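Local coordinates for protein acyl-coenzyme A oxidase acox-1.1 (Caenorhabditis elegans, PDB 5K3I) that catalyses the first step of peroxisomal beta-oxidation, an FAD-dependent desaturation of acyl-CoA to the 2-trans-enoyl-CoA with release of hydrogen peroxide, and binds ATP between its subunits, at residues F542-F547 with H568-Y573; M298-A303 with A353-G358; I480-N485 with F587-Q592. The protein carries 1 engineered substitution. All coordinates share one frame; numbering follows the deposited sequence.

The three contacts lie in a row from the middle of the protein outward. Contacts 1 and 2 pair helices; contact 3 sets a loop against the start of helix 590-616. Contact 2 is the innermost and contact 3 the outermost; their centres lie about 30 Å apart. Contact 1 sits about 14 Å from contact 2 and 17 Å from contact 3, centre to centre. Contacts 1 and 2 touch through helix 338-370: Ile543 CG2 meets Ala353 CB at 3.4 Å, and Phe547 packs on Ala353 and Phe356. Contact 1 holds Tyr573 of an ATP pocket. The side chain of Phe354 in contact 2 is about 10 Å from a bound ATP, and that of Met588 in contact 3 about 14 Å.

Contact 1. Residues F542-F547 with H568-Y573; sequences FIVEAF and HLHVNY. With ATP (adenosine-5'-triphosphate), chain N.
Ile543, Val544 and Phe547 on helix 520-553 converge on the imidazole of His570 on helix 557-577. Two aliphatic side chains approach the imidazole. Val544 CG2 lies 3.9 Å from both CD2 and NE2 of the His570 ring. Ile543 brings its CG2 methyl to the same end of the imidazole, 4.0 Å from His570 NE2, and the two side chains cross at about a right angle. His570 has CG anti to the backbone N (chi1 -172°), which extends the ring toward the first helix. Beside it, Val544 CG1 meets Val571 CG1 at 3.9 Å. The CA atoms of Val544 and Val571 are also the nearest across the two segments.

The aromatic contact is oblique. The Phe547 and His570 rings have centroids 5.7 Å apart and planes at 56°. His570 CD2 sits at the edge of the phenyl ring, near its plane, 4.0 Å from Phe547 CD2.

The two helices are consecutive and run antiparallel, with segment axes 10.8 Å apart. They form a helical hairpin in the C-terminal part of the oxidase. Ile543 also touches Leu390 of helix 380-407, and Val544 packs on Ile492 and Phe495 of helix 489-515.

The ligand contact lies beyond the packing. Tyr573 turns to ATP and places its OH near C5' and C4' of the sugar. The same ATP is hydrogen-bonded to His342 and to Tyr581 of the second subunit.

Between the helices the imidazole meets mainly carbon atoms in a buried setting. Such surroundings would probably favour a neutral His570.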
loop_
_atom_site.group_PDB
_atom_site.type_symbol
_atom_site.label_atom_id
_atom_site.label_comp_id
_atom_site.label_asym_id
_atom_site.label_seq_id
_atom_site.Cartn_x
_atom_site.Cartn_y
_atom_site.Cartn_z
ATOM N N PHE A 542 6.932 10.174 -21.445
ATOM C CA PHE A 542 8.218 9.544 -21.749
ATOM C C PHE A 542 8.103 8.025 -21.757
ATOM O O PHE A 542 8.640 7.357 -22.650
ATOM C CB PHE A 542 9.308 9.967 -20.765
ATOM C CG PHE A 542 10.669 9.455 -21.144
ATOM C CD1 PHE A 542 11.401 10.082 -22.135
ATOM C CD2 PHE A 542 11.179 8.297 -20.568
ATOM C CE1 PHE A 542 12.644 9.596 -22.523
ATOM C CE2 PHE A 542 12.416 7.801 -20.944
ATOM C CZ PHE A 542 13.153 8.451 -21.924
ATOM N N ILE A 543 7.396 7.461 -20.775
ATOM C CA ILE A 543 7.297 6.006 -20.678
ATOM C C ILE A 543 6.647 5.439 -21.932
ATOM O O ILE A 543 7.116 4.445 -22.497
ATOM C CB ILE A 543 6.545 5.579 -19.403
ATOM C CG1 ILE A 543 7.335 5.964 -18.151
ATOM C CG2 ILE A 543 6.345 4.086 -19.410
ATOM C CD1 ILE A 543 6.476 6.187 -16.929
ATOM N N VAL A 544 5.554 6.060 -22.378
ATOM C CA VAL A 544 4.912 5.659 -23.629
ATOM C C VAL A 544 5.921 5.650 -24.772
ATOM O O VAL A 544 6.083 4.647 -25.475
ATOM C CB VAL A 544 3.722 6.579 -23.944
ATOM C CG1 VAL A 544 3.229 6.346 -25.367
ATOM C CG2 VAL A 544 2.602 6.339 -22.941
ATOM N N GLU A 545 6.609 6.778 -24.972
ATOM C CA GLU A 545 7.532 6.904 -26.098
ATOM C C GLU A 545 8.666 5.886 -26.020
ATOM O O GLU A 545 9.064 5.317 -27.042
ATOM C CB GLU A 545 8.081 8.329 -26.181
ATOM C CG GLU A 545 7.029 9.366 -26.557
ATOM C CD GLU A 545 7.610 10.736 -26.820
ATOM O OE1 GLU A 545 7.844 11.050 -28.012
ATOM O OE2 GLU A 545 7.853 11.493 -25.854
ATOM N N ALA A 546 9.206 5.645 -24.821
ATOM C CA ALA A 546 10.251 4.631 -24.686
ATOM C C ALA A 546 9.734 3.246 -25.075
ATOM O O ALA A 546 10.417 2.490 -25.781
ATOM C CB ALA A 546 10.802 4.627 -23.262
ATOM N N PHE A 547 8.528 2.903 -24.611
ATOM C CA PHE A 547 7.886 1.636 -24.960
ATOM C C PHE A 547 7.706 1.496 -26.469
ATOM O O PHE A 547 8.037 0.458 -27.051
ATOM C CB PHE A 547 6.534 1.563 -24.239
ATOM C CG PHE A 547 5.973 0.174 -24.082
ATOM C CD1 PHE A 547 6.514 -0.916 -24.749
ATOM C CD2 PHE A 547 4.882 -0.027 -23.254
ATOM C CE1 PHE A 547 5.969 -2.188 -24.588
ATOM C CE2 PHE A 547 4.335 -1.281 -23.084
ATOM C CZ PHE A 547 4.873 -2.368 -23.751
ATOM N N HIS A 568 -0.466 -1.294 -27.050
ATOM C CA HIS A 568 -1.815 -0.797 -27.296
ATOM C C HIS A 568 -2.650 -0.808 -26.024
ATOM O O HIS A 568 -3.443 0.110 -25.785
ATOM C CB HIS A 568 -2.489 -1.620 -28.383
ATOM C CG HIS A 568 -2.153 -1.169 -29.767
ATOM N ND1 HIS A 568 -2.668 -0.015 -30.317
ATOM C CD2 HIS A 568 -1.371 -1.727 -30.722
ATOM C CE1 HIS A 568 -2.196 0.131 -31.542
ATOM N NE2 HIS A 568 -1.411 -0.895 -31.815
ATOM N N LEU A 569 -2.501 -1.847 -25.200
ATOM C CA LEU A 569 -3.191 -1.866 -23.915
ATOM C C LEU A 569 -2.709 -0.712 -23.045
ATOM O O LEU A 569 -3.510 0.010 -22.435
ATOM C CB LEU A 569 -2.951 -3.208 -23.221
ATOM C CG LEU A 569 -3.512 -3.361 -21.805
ATOM C CD1 LEU A 569 -5.001 -3.122 -21.816
ATOM C CD2 LEU A 569 -3.171 -4.719 -21.184
ATOM N N HIS A 570 -1.390 -0.524 -22.997
ATOM C CA HIS A 570 -0.783 0.571 -22.253
ATOM C C HIS A 570 -1.375 1.926 -22.633
ATOM O O HIS A 570 -1.897 2.643 -21.775
ATOM C CB HIS A 570 0.730 0.553 -22.460
ATOM C CG HIS A 570 1.469 1.516 -21.582
ATOM N ND1 HIS A 570 1.468 1.426 -20.206
ATOM C CD2 HIS A 570 2.242 2.584 -21.889
ATOM C CE1 HIS A 570 2.208 2.400 -19.704
ATOM N NE2 HIS A 570 2.689 3.117 -20.704
ATOM N N VAL A 571 -1.305 2.302 -23.914
ATOM C CA VAL A 571 -1.717 3.656 -24.296
ATOM C C VAL A 571 -3.206 3.886 -24.051
ATOM O O VAL A 571 -3.616 5.007 -23.736
ATOM C CB VAL A 571 -1.332 3.960 -25.761
ATOM C CG1 VAL A 571 0.182 3.915 -25.937
ATOM C CG2 VAL A 571 -2.015 3.005 -26.707
ATOM N N ASN A 572 -4.038 2.845 -24.151
ATOM C CA ASN A 572 -5.461 3.062 -23.892
ATOM C C ASN A 572 -5.781 3.144 -22.403
ATOM O O ASN A 572 -6.605 3.971 -21.995
ATOM C CB ASN A 572 -6.311 1.977 -24.560
ATOM C CG ASN A 572 -6.357 2.119 -26.074
ATOM O OD1 ASN A 572 -7.098 2.945 -26.606
ATOM N ND2 ASN A 572 -5.601 1.284 -26.772
ATOM N N TYR A 573 -5.136 2.314 -21.579
ATOM C CA TYR A 573 -5.340 2.396 -20.133
ATOM C C TYR A 573 -4.864 3.733 -19.584
ATOM O O TYR A 573 -5.577 4.397 -18.823
ATOM C CB TYR A 573 -4.613 1.244 -19.434
ATOM C CG TYR A 573 -4.890 1.159 -17.938
ATOM C CD1 TYR A 573 -6.012 0.504 -17.453
ATOM C CD2 TYR A 573 -4.031 1.738 -17.015
ATOM C CE1 TYR A 573 -6.268 0.424 -16.090
ATOM C CE2 TYR A 573 -4.284 1.663 -15.654
ATOM C CZ TYR A 573 -5.398 1.003 -15.201
ATOM O OH TYR A 573 -5.657 0.921 -13.854
HETATM P PG ATP N . -12.487 5.627 -12.550
HETATM O O1G ATP N . -13.914 5.458 -13.012
HETATM O O2G ATP N . -12.212 6.930 -11.844
HETATM O O3G ATP N . -11.455 5.243 -13.581
HETATM P PB ATP N . -10.872 4.120 -10.821
HETATM O O1B ATP N . -9.817 4.777 -11.679
HETATM O O2B ATP N . -10.871 4.349 -9.331
HETATM O O3B ATP N . -12.322 4.518 -11.394
HETATM P PA ATP N . -10.692 1.925 -12.564
HETATM O O1A ATP N . -10.209 3.016 -13.486
HETATM O O2A ATP N . -11.967 1.181 -12.881
HETATM O O3A ATP N . -10.819 2.530 -11.077
HETATM O "O5'" ATP N . -9.511 0.847 -12.390
HETATM C "C5'" ATP N . -8.228 1.251 -11.916
HETATM C "C4'" ATP N . -7.682 0.233 -10.920
HETATM O "O4'" ATP N . -8.117 0.556 -9.596
HETATM C "C3'" ATP N . -8.156 -1.180 -11.222
HETATM O "O3'" ATP N . -7.042 -2.007 -11.570
HETATM C "C2'" ATP N . -8.794 -1.689 -9.946
HETATM O "O2'" ATP N . -8.198 -2.929 -9.554
HETATM C "C1'" ATP N . -8.523 -0.623 -8.898
HETATM N N9 ATP N . -9.753 -0.370 -8.106
HETATM C C8 ATP N . -10.812 0.364 -8.498
HETATM N N7 ATP N . -11.770 0.390 -7.537
HETATM C C5 ATP N . -11.323 -0.343 -6.500
HETATM C C6 ATP N . -11.835 -0.727 -5.164
HETATM N N6 ATP N . -13.050 -0.312 -4.732
HETATM N N1 ATP N . -11.048 -1.508 -4.391
HETATM C C2 ATP N . -9.839 -1.928 -4.807
HETATM N N3 ATP N . -9.314 -1.618 -6.005
HETATM C C4 ATP N . -9.994 -0.842 -6.881
#

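Contact 2. Residues M298-A303 with A353-G358; sequences MLTGQA and AFQFAG
Thr300 and Gln355 meet where helix 292-319 runs beside helix 338-370. Gln355 leaves its helix with CG anti to the backbone N (chi1 -172°). The chain then bends at chi2 (79°), and this bend swings the terminal amide across to the other helix. There the amide crosses the Thr300 side chain obliquely, with Gln355 CD 3.5 Å from Thr300 CG2. It is the methyl branch of Thr300 that faces the amide. The hydroxyl is used elsewhere: OG1 is hydrogen-bonded to Tyr297 O, one turn back on its own helix. Gln355 OE1 also lies 3.6 Å from Ala303 CB. The NH2 end of the amide is held by Ile34 O, so the glutamine side chain ties in the N-terminal region as well.

Both segments belong to the C-alpha1 domain, the helical bundle that follows the beta domain in the acyl-CoA dehydrogenase and oxidase superfamily. Their axes run antiparallel and come within 8.4 Å. Small residues at the interface are consistent with this close approach.

Phe354 meets Ala303 through CB, 3.9 Å from Ala303 CB. Its CG is anti to the carbonyl carbon (chi1 -64°), and the side chain also packs on Gln397 and Thr398 of helix 380-407. At the other end of the contact, Leu299 lies over the backbone of Gly358, which has no side chain. Leu299 CB is 4.2 Å from Gly358 CA, and Leu299 CD1 is 4.1 Å from the same atom. The Leu299 side chain is about 6 Å from that of Arg295, a probable substrate-binding residue by similarity.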
loop_
_atom_site.group_PDB
_atom_site.type_symbol
_atom_site.label_atom_id
_atom_site.label_comp_id
_atom_site.label_asym_id
_atom_site.label_seq_id
_atom_site.Cartn_x
_atom_site.Cartn_y
_atom_site.Cartn_z
ATOM N N MET A 298 17.619 2.277 -10.098
ATOM C CA MET A 298 16.545 1.704 -9.294
ATOM C C MET A 298 15.292 1.409 -10.106
ATOM O O MET A 298 14.384 0.756 -9.580
ATOM C CB MET A 298 16.182 2.626 -8.124
ATOM C CG MET A 298 15.336 3.837 -8.513
ATOM S SD MET A 298 15.064 5.008 -7.155
ATOM C CE MET A 298 13.570 4.376 -6.397
ATOM N N LEU A 299 15.193 1.912 -11.341
ATOM C CA LEU A 299 13.979 1.699 -12.129
ATOM C C LEU A 299 13.793 0.225 -12.500
ATOM O O LEU A 299 12.665 -0.280 -12.464
ATOM C CB LEU A 299 13.972 2.603 -13.369
ATOM C CG LEU A 299 14.150 4.103 -13.077
ATOM C CD1 LEU A 299 14.346 4.894 -14.361
ATOM C CD2 LEU A 299 12.982 4.661 -12.269
ATOM N N THR A 300 14.874 -0.485 -12.868
ATOM C CA THR A 300 14.762 -1.932 -13.084
ATOM C C THR A 300 14.308 -2.633 -11.815
ATOM O O THR A 300 13.473 -3.542 -11.867
ATOM C CB THR A 300 16.099 -2.533 -13.514
ATOM O OG1 THR A 300 17.133 -1.559 -13.376
ATOM C CG2 THR A 300 16.053 -3.025 -14.951
ATOM N N GLY A 301 14.851 -2.220 -10.663
ATOM C CA GLY A 301 14.458 -2.826 -9.407
ATOM C C GLY A 301 12.959 -2.807 -9.213
ATOM O O GLY A 301 12.372 -3.782 -8.736
ATOM N N GLN A 302 12.311 -1.718 -9.629
ATOM C CA GLN A 302 10.875 -1.574 -9.427
ATOM C C GLN A 302 10.102 -2.399 -10.448
ATOM O O GLN A 302 9.168 -3.127 -10.093
ATOM C CB GLN A 302 10.481 -0.098 -9.535
ATOM C CG GLN A 302 11.048 0.774 -8.418
ATOM C CD GLN A 302 10.201 0.741 -7.162
ATOM O OE1 GLN A 302 8.974 0.786 -7.237
ATOM N NE2 GLN A 302 10.847 0.653 -6.002
ATOM N N ALA A 303 10.471 -2.273 -11.728
ATOM C CA ALA A 303 9.959 -3.151 -12.778
ATOM C C ALA A 303 10.021 -4.616 -12.364
ATOM O O ALA A 303 9.040 -5.357 -12.494
ATOM C CB ALA A 303 10.738 -2.925 -14.072
ATOM N N ALA A 353 7.113 -1.502 -19.723
ATOM C CA ALA A 353 7.374 -0.095 -20.003
ATOM C C ALA A 353 8.448 0.467 -19.077
ATOM O O ALA A 353 9.335 1.209 -19.521
ATOM C CB ALA A 353 6.079 0.704 -19.885
ATOM N N PHE A 354 8.381 0.140 -17.781
ATOM C CA PHE A 354 9.376 0.654 -16.842
ATOM C C PHE A 354 10.763 0.111 -17.164
ATOM O O PHE A 354 11.752 0.846 -17.109
ATOM C CB PHE A 354 9.003 0.279 -15.406
ATOM C CG PHE A 354 7.713 0.889 -14.922
ATOM C CD1 PHE A 354 7.106 1.935 -15.606
ATOM C CD2 PHE A 354 7.107 0.405 -13.770
ATOM C CE1 PHE A 354 5.920 2.481 -15.146
ATOM C CE2 PHE A 354 5.922 0.947 -13.305
ATOM C CZ PHE A 354 5.324 1.986 -13.992
ATOM N N GLN A 355 10.848 -1.187 -17.488
ATOM C CA GLN A 355 12.109 -1.804 -17.902
ATOM C C GLN A 355 12.712 -1.087 -19.103
ATOM O O GLN A 355 13.888 -0.700 -19.088
ATOM C CB GLN A 355 11.877 -3.279 -18.236
ATOM C CG GLN A 355 13.128 -4.082 -18.503
ATOM C CD GLN A 355 13.834 -4.487 -17.225
ATOM O OE1 GLN A 355 13.469 -4.043 -16.139
ATOM N NE2 GLN A 355 14.845 -5.339 -17.346
ATOM N N PHE A 356 11.920 -0.909 -20.162
ATOM C CA PHE A 356 12.421 -0.249 -21.364
ATOM C C PHE A 356 12.774 1.204 -21.086
ATOM O O PHE A 356 13.771 1.721 -21.603
ATOM C CB PHE A 356 11.386 -0.334 -22.484
ATOM C CG PHE A 356 11.053 -1.734 -22.897
ATOM C CD1 PHE A 356 11.973 -2.752 -22.742
ATOM C CD2 PHE A 356 9.818 -2.032 -23.449
ATOM C CE1 PHE A 356 11.666 -4.037 -23.119
ATOM C CE2 PHE A 356 9.507 -3.310 -23.828
ATOM C CZ PHE A 356 10.430 -4.316 -23.664
ATOM N N ALA A 357 11.968 1.882 -20.274
ATOM C CA ALA A 357 12.303 3.245 -19.887
ATOM C C ALA A 357 13.581 3.274 -19.064
ATOM O O ALA A 357 14.391 4.196 -19.200
ATOM C CB ALA A 357 11.149 3.880 -19.111
ATOM N N GLY A 358 13.771 2.282 -18.194
ATOM C CA GLY A 358 14.994 2.222 -17.412
ATOM C C GLY A 358 16.242 1.979 -18.247
ATOM O O GLY A 358 17.311 2.508 -17.938
#

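Contact 3. Residues I480-N485 with F587-Q592; sequences IDRVPN and FMSSTQ
Ile480 meets the second segment with both its side chain and its carbonyl. Its CD1 methyl touches Met588 CE at 4.0 Å, the two side chains crossing at a slant. Its backbone O accepts a hydrogen bond from Gln592 NE2 at 3.0 Å. The N-H points well at the oxygen (156°), and the donor lies in the carbonyl plane, on a lone pair. The same NE2 is also bonded to Ser478 O, so the amide nitrogen grips the loop at two carbonyls.

Two residues on, Arg482 folds back over this amide. Its chain bends at chi2 (-72°), which brings the guanidinium flat against the Gln592 amide with planes only 8° apart. Gln592 NE2 sits over the centre of one guanidinium face, 3.9 Å from Arg482 CZ.

The other end of the Gln592 amide is fixed within its own segment. Ser589 N donates to Gln592 OE1 at 3.0 Å, while Gln592 N makes a weak bond to Ser589 OG. This is a capping box at the start of helix 590-616.

The loop that holds Ile480 thus lies across the N-terminus of that helix. Ile480 and Met588 both pack on Leu575 of helix 557-577, and Ile480 also touches Tyr491 and Thr494 of helix 489-515.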
loop_
_atom_site.group_PDB
_atom_site.type_symbol
_atom_site.label_atom_id
_atom_site.label_comp_id
_atom_site.label_asym_id
_atom_site.label_seq_id
_atom_site.Cartn_x
_atom_site.Cartn_y
_atom_site.Cartn_z
ATOM N N ILE A 480 -7.119 10.096 -32.988
ATOM C CA ILE A 480 -7.430 8.743 -32.553
ATOM C C ILE A 480 -8.787 8.367 -33.125
ATOM O O ILE A 480 -9.755 9.129 -32.995
ATOM C CB ILE A 480 -7.420 8.652 -31.020
ATOM C CG1 ILE A 480 -5.994 8.797 -30.475
ATOM C CG2 ILE A 480 -8.033 7.336 -30.548
ATOM C CD1 ILE A 480 -5.935 9.060 -28.991
ATOM N N ASP A 481 -8.862 7.195 -33.768
ATOM C CA ASP A 481 -10.082 6.718 -34.424
ATOM C C ASP A 481 -10.482 7.612 -35.599
ATOM O O ASP A 481 -11.668 7.738 -35.926
ATOM C CB ASP A 481 -11.237 6.598 -33.422
ATOM C CG ASP A 481 -12.386 5.758 -33.937
ATOM O OD1 ASP A 481 -12.153 4.920 -34.839
ATOM O OD2 ASP A 481 -13.519 5.963 -33.438
ATOM N N ARG A 482 -9.504 8.239 -36.259
ATOM C CA ARG A 482 -9.805 9.149 -37.362
ATOM C C ARG A 482 -8.995 8.845 -38.610
ATOM O O ARG A 482 -9.427 9.120 -39.734
ATOM C CB ARG A 482 -9.488 10.587 -36.958
ATOM C CG ARG A 482 -10.367 11.152 -35.916
ATOM C CD ARG A 482 -11.725 11.431 -36.486
ATOM N NE ARG A 482 -12.661 11.734 -35.419
ATOM C CZ ARG A 482 -12.750 12.921 -34.834
ATOM N NH1 ARG A 482 -11.960 13.919 -35.213
ATOM N NH2 ARG A 482 -13.628 13.108 -33.866
ATOM N N VAL A 483 -7.795 8.326 -38.395
ATOM C CA VAL A 483 -6.759 8.360 -39.413
ATOM C C VAL A 483 -5.868 7.136 -39.211
ATOM O O VAL A 483 -5.326 6.955 -38.112
ATOM C CB VAL A 483 -6.059 9.734 -39.325
ATOM C CG1 VAL A 483 -4.580 9.671 -38.929
ATOM C CG2 VAL A 483 -6.355 10.592 -40.570
ATOM N N PRO A 484 -5.762 6.222 -40.174
ATOM C CA PRO A 484 -4.983 4.995 -39.942
ATOM C C PRO A 484 -3.489 5.249 -40.110
ATOM O O PRO A 484 -3.086 6.070 -40.937
ATOM C CB PRO A 484 -5.513 4.047 -41.018
ATOM C CG PRO A 484 -5.875 4.967 -42.140
ATOM C CD PRO A 484 -6.430 6.210 -41.484
ATOM N N ASN A 485 -2.636 4.537 -39.323
ATOM C CA ASN A 485 -1.230 4.902 -39.465
ATOM C C ASN A 485 -0.161 3.863 -39.143
ATOM O O ASN A 485 1.018 4.229 -39.203
ATOM C CB ASN A 485 -0.948 6.192 -38.638
ATOM C CG ASN A 485 -1.062 5.983 -37.123
ATOM O OD1 ASN A 485 -0.617 4.993 -36.557
ATOM N ND2 ASN A 485 -1.649 6.974 -36.458
ATOM N N PHE A 587 -9.982 18.726 -27.060
ATOM C CA PHE A 587 -9.034 17.971 -27.872
ATOM C C PHE A 587 -9.575 16.575 -28.160
ATOM O O PHE A 587 -9.566 16.129 -29.303
ATOM C CB PHE A 587 -7.657 17.908 -27.197
ATOM C CG PHE A 587 -6.528 17.549 -28.142
ATOM C CD1 PHE A 587 -6.085 18.458 -29.100
ATOM C CD2 PHE A 587 -5.895 16.320 -28.056
ATOM C CE1 PHE A 587 -5.041 18.130 -29.970
ATOM C CE2 PHE A 587 -4.838 15.999 -28.912
ATOM C CZ PHE A 587 -4.425 16.897 -29.875
ATOM N N MET A 588 -10.122 15.897 -27.158
ATOM C CA MET A 588 -10.808 14.629 -27.384
ATOM C C MET A 588 -12.316 14.791 -27.232
ATOM O O MET A 588 -12.798 15.624 -26.455
ATOM C CB MET A 588 -10.332 13.536 -26.428
ATOM C CG MET A 588 -9.088 12.795 -26.852
ATOM S SD MET A 588 -8.881 11.382 -25.754
ATOM C CE MET A 588 -9.176 9.998 -26.852
ATOM N N SER A 589 -13.059 13.993 -27.995
ATOM C CA SER A 589 -14.509 13.922 -27.904
ATOM C C SER A 589 -14.954 12.696 -27.115
ATOM O O SER A 589 -14.223 11.712 -26.989
ATOM C CB SER A 589 -15.139 13.875 -29.300
ATOM O OG SER A 589 -14.728 12.718 -30.016
ATOM N N SER A 590 -16.184 12.780 -26.587
ATOM C CA SER A 590 -16.883 11.632 -26.011
ATOM C C SER A 590 -16.640 10.364 -26.819
ATOM O O SER A 590 -16.281 9.313 -26.275
ATOM C CB SER A 590 -18.385 11.923 -25.937
ATOM O OG SER A 590 -18.794 12.347 -24.649
ATOM N N THR A 591 -16.790 10.470 -28.136
ATOM C CA THR A 591 -16.809 9.288 -28.980
ATOM C C THR A 591 -15.428 8.655 -29.047
ATOM O O THR A 591 -15.300 7.426 -29.003
ATOM C CB THR A 591 -17.326 9.679 -30.368
ATOM O OG1 THR A 591 -18.707 10.060 -30.258
ATOM C CG2 THR A 591 -17.216 8.507 -31.336
ATOM N N GLN A 592 -14.384 9.484 -29.137
ATOM C CA GLN A 592 -13.017 8.976 -29.109
ATOM C C GLN A 592 -12.686 8.347 -27.761
ATOM O O GLN A 592 -11.922 7.379 -27.697
ATOM C CB GLN A 592 -12.038 10.107 -29.399
ATOM C CG GLN A 592 -12.124 10.718 -30.793
ATOM C CD GLN A 592 -11.204 11.924 -30.952
ATOM O OE1 GLN A 592 -11.310 12.898 -30.204
ATOM N NE2 GLN A 592 -10.301 11.862 -31.928
#